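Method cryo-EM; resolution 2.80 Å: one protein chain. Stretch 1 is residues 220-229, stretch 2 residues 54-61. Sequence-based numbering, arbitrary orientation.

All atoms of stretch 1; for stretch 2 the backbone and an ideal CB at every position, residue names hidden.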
# COMPACT_ATOMS: atom_id res chain seq x y z
N GLY A 220 34.23 4.52 -5.47
CA GLY A 220 35.27 4.45 -4.48
C GLY A 220 35.04 3.44 -3.38
O GLY A 220 35.80 3.41 -2.42
N ILE A 221 33.99 2.63 -3.51
CA ILE A 221 33.68 1.63 -2.49
C ILE A 221 34.51 0.37 -2.71
O ILE A 221 35.11 -0.17 -1.77
CB ILE A 221 32.17 1.34 -2.50
CG1 ILE A 221 31.41 2.60 -2.10
CG2 ILE A 221 31.83 0.17 -1.60
CD1 ILE A 221 29.95 2.53 -2.37
N LEU A 222 34.56 -0.12 -3.94
CA LEU A 222 35.35 -1.29 -4.27
C LEU A 222 36.58 -0.89 -5.06
O LEU A 222 36.52 0.00 -5.91
CB LEU A 222 34.54 -2.30 -5.08
CG LEU A 222 33.39 -3.02 -4.39
CD1 LEU A 222 32.67 -3.89 -5.39
CD2 LEU A 222 33.90 -3.85 -3.24
N THR A 223 37.70 -1.54 -4.78
CA THR A 223 38.88 -1.43 -5.60
C THR A 223 38.80 -2.50 -6.69
O THR A 223 37.78 -3.16 -6.86
CB THR A 223 40.14 -1.54 -4.74
OG1 THR A 223 40.20 -2.84 -4.14
CG2 THR A 223 40.11 -0.50 -3.66
N HIS A 224 39.88 -2.69 -7.45
CA HIS A 224 39.84 -3.68 -8.52
C HIS A 224 39.97 -5.10 -7.99
O HIS A 224 39.30 -6.01 -8.48
CB HIS A 224 40.92 -3.37 -9.55
CG HIS A 224 40.69 -2.11 -10.31
ND1 HIS A 224 39.74 -1.99 -11.30
CD2 HIS A 224 41.28 -0.89 -10.21
CE1 HIS A 224 39.76 -0.77 -11.79
NE2 HIS A 224 40.68 -0.08 -11.14
N VAL A 225 40.79 -5.29 -6.95
CA VAL A 225 40.93 -6.61 -6.36
C VAL A 225 39.66 -6.97 -5.60
O VAL A 225 39.22 -8.13 -5.59
CB VAL A 225 42.16 -6.63 -5.44
CG1 VAL A 225 42.60 -8.05 -5.19
CG2 VAL A 225 43.27 -5.79 -6.00
N GLU A 226 39.04 -5.98 -4.97
CA GLU A 226 37.76 -6.20 -4.32
C GLU A 226 36.65 -6.47 -5.34
O GLU A 226 35.70 -7.19 -5.04
CB GLU A 226 37.41 -5.01 -3.44
CG GLU A 226 38.26 -4.91 -2.20
CD GLU A 226 37.94 -3.69 -1.37
OE1 GLU A 226 37.21 -2.82 -1.88
OE2 GLU A 226 38.39 -3.62 -0.22
N SER A 227 36.78 -5.92 -6.55
CA SER A 227 35.84 -6.27 -7.61
C SER A 227 36.02 -7.71 -8.06
O SER A 227 35.04 -8.37 -8.42
CB SER A 227 35.99 -5.34 -8.80
OG SER A 227 37.21 -5.55 -9.47
N ILE A 228 37.27 -8.20 -8.04
CA ILE A 228 37.51 -9.62 -8.30
C ILE A 228 36.81 -10.48 -7.26
O ILE A 228 36.13 -11.46 -7.61
CB ILE A 228 39.02 -9.92 -8.33
CG1 ILE A 228 39.69 -9.16 -9.46
CG2 ILE A 228 39.28 -11.39 -8.52
CD1 ILE A 228 41.14 -9.24 -9.37
N VAL A 229 36.96 -10.13 -5.99
CA VAL A 229 36.34 -10.88 -4.89
C VAL A 229 34.81 -10.86 -5.02
O VAL A 229 34.14 -11.90 -4.86
CB VAL A 229 36.80 -10.31 -3.54
CG1 VAL A 229 36.11 -11.01 -2.38
CG2 VAL A 229 38.30 -10.43 -3.40
N UNK A 54 45.85 -13.66 -12.11
CA UNK A 54 46.22 -13.18 -10.80
C UNK A 54 46.31 -11.66 -10.81
O UNK A 54 46.58 -11.05 -11.85
CB UNK A 54 47.55 -13.80 -10.35
N UNK A 55 46.09 -11.06 -9.65
CA UNK A 55 46.06 -9.61 -9.57
C UNK A 55 46.38 -9.18 -8.15
O UNK A 55 46.15 -9.92 -7.20
CB UNK A 55 44.70 -9.06 -10.01
N UNK A 56 46.93 -7.98 -8.03
CA UNK A 56 47.38 -7.48 -6.74
C UNK A 56 47.06 -6.00 -6.63
O UNK A 56 46.99 -5.29 -7.64
CB UNK A 56 48.88 -7.72 -6.55
N UNK A 57 46.84 -5.54 -5.41
CA UNK A 57 46.51 -4.16 -5.17
C UNK A 57 46.00 -3.97 -3.76
O UNK A 57 46.15 -4.84 -2.91
CB UNK A 57 45.48 -3.67 -6.19
N UNK A 58 45.39 -2.81 -3.54
CA UNK A 58 44.96 -2.40 -2.21
C UNK A 58 43.48 -2.68 -2.00
O UNK A 58 42.70 -2.84 -2.94
CB UNK A 58 45.25 -0.91 -1.99
N UNK A 59 43.09 -2.73 -0.73
CA UNK A 59 41.69 -2.90 -0.35
C UNK A 59 41.05 -1.52 -0.18
O UNK A 59 41.59 -0.51 -0.63
CB UNK A 59 41.57 -3.72 0.93
N UNK A 60 39.88 -1.47 0.46
CA UNK A 60 39.20 -0.20 0.70
C UNK A 60 39.92 0.66 1.72
O UNK A 60 39.65 1.86 1.79
CB UNK A 60 37.76 -0.45 1.17
N UNK A 61 40.81 0.09 2.53
CA UNK A 61 41.52 0.85 3.55
C UNK A 61 43.03 0.86 3.33
O UNK A 61 43.78 1.22 4.24
CB UNK A 61 41.21 0.28 4.93

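Stretch 1 enters a helix at H224, and positions 54 to 58 form a strand that crosses it at a steep angle. Alternate CB atoms of the strand point toward the helix and away from it.

Position 54 points away, and its CB has nothing of stretch 1 within 5.5 Å. Stretch 1 sets no demand, and a polar residue would do. It is D54.

Position 55 points toward the helix. Its ideal CB lies 3.6 Å from I228 CD1 and 5.4 Å from V225 CG1. This apolar surface suits a large side chain, aromatic or aliphatic. The residue is Y55. Its ring runs along the helix toward H224. Y55 CD2 is 3.6 Å from V225 CG2, which meets the ring at its edge. Y55 CE2 is 3.7 Å from H224 CB.

Position 56 points away again, with no atom of stretch 1 near its CB. Many residues would fit. S56 is deposited.

Position 57 turns back toward the helix. An ideal CB would sit 3.1 Å from V225 CG2, too tight for two carbons. Phi and psi are 167° and -165°, a very extended backbone. Glycine suits best, and G57 is found. Its N lies 3.6 Å from V225 CG2, so the valine packs directly on the backbone.

Position 58 points away, its CB 5.4 Å from T223 CG2. A long polar side chain can extend freely, and E58 does so. The main contact is made by the backbone: T223 OG1 donates a hydrogen bond to E58 O at 2.8 Å. The same threonine oxygen caps the helix by accepting a weak bond from E226 N.

Position 59 points away overall, yet its CB is 3.4 Å from E226 OE2. A small or polar residue that turns aside is plausible. The residue is D59. D59 CG lies farther, 4.5 Å from E226 OE2, and OD1 accepts a weak bond from the backbone N of 61.

Position 60 points sideways, near both E226 OE2, 3.5 Å from its CB, and I221 O, 4.0 Å from it. Two acceptors favour a short donor, such as serine or threonine. S60 fits: its OG is 2.7 Å from E226 OE1 and 2.8 Å from I221 O. Its single proton can serve either. S60 N also gives E226 OE2 a weak bond at 2.7 Å.

Position 61 points away. Stretch 1 sets no requirement here; the residue is N61, whose side chain bonds elsewhere in the structure.

Stretch 2 54-61: DYSGEDSN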
# COMPACT_ATOMS: atom_id res chain seq x y z
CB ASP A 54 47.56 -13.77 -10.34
CG ASP A 54 47.44 -15.23 -9.95
OD1 ASP A 54 46.37 -15.64 -9.47
OD2 ASP A 54 48.43 -15.97 -10.12
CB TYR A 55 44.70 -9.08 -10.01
CG TYR A 55 44.65 -7.60 -10.28
CD1 TYR A 55 45.13 -7.08 -11.46
CD2 TYR A 55 44.12 -6.73 -9.35
CE1 TYR A 55 45.09 -5.73 -11.72
CE2 TYR A 55 44.07 -5.38 -9.59
CZ TYR A 55 44.56 -4.88 -10.77
OH TYR A 55 44.51 -3.54 -11.02
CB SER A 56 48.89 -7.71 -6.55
OG SER A 56 49.33 -7.20 -5.31
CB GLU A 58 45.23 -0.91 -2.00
CG GLU A 58 46.70 -0.55 -1.96
CD GLU A 58 46.92 0.93 -1.81
OE1 GLU A 58 45.93 1.69 -1.88
OE2 GLU A 58 48.08 1.35 -1.63
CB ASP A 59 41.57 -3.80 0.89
CG ASP A 59 42.27 -3.23 2.12
OD1 ASP A 59 42.95 -2.19 2.04
OD2 ASP A 59 42.14 -3.85 3.19
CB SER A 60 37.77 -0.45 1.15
OG SER A 60 37.01 -1.07 0.14
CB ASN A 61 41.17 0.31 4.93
CG ASN A 61 39.79 0.74 5.38
OD1 ASN A 61 39.45 1.92 5.30
ND2 ASN A 61 38.98 -0.20 5.82
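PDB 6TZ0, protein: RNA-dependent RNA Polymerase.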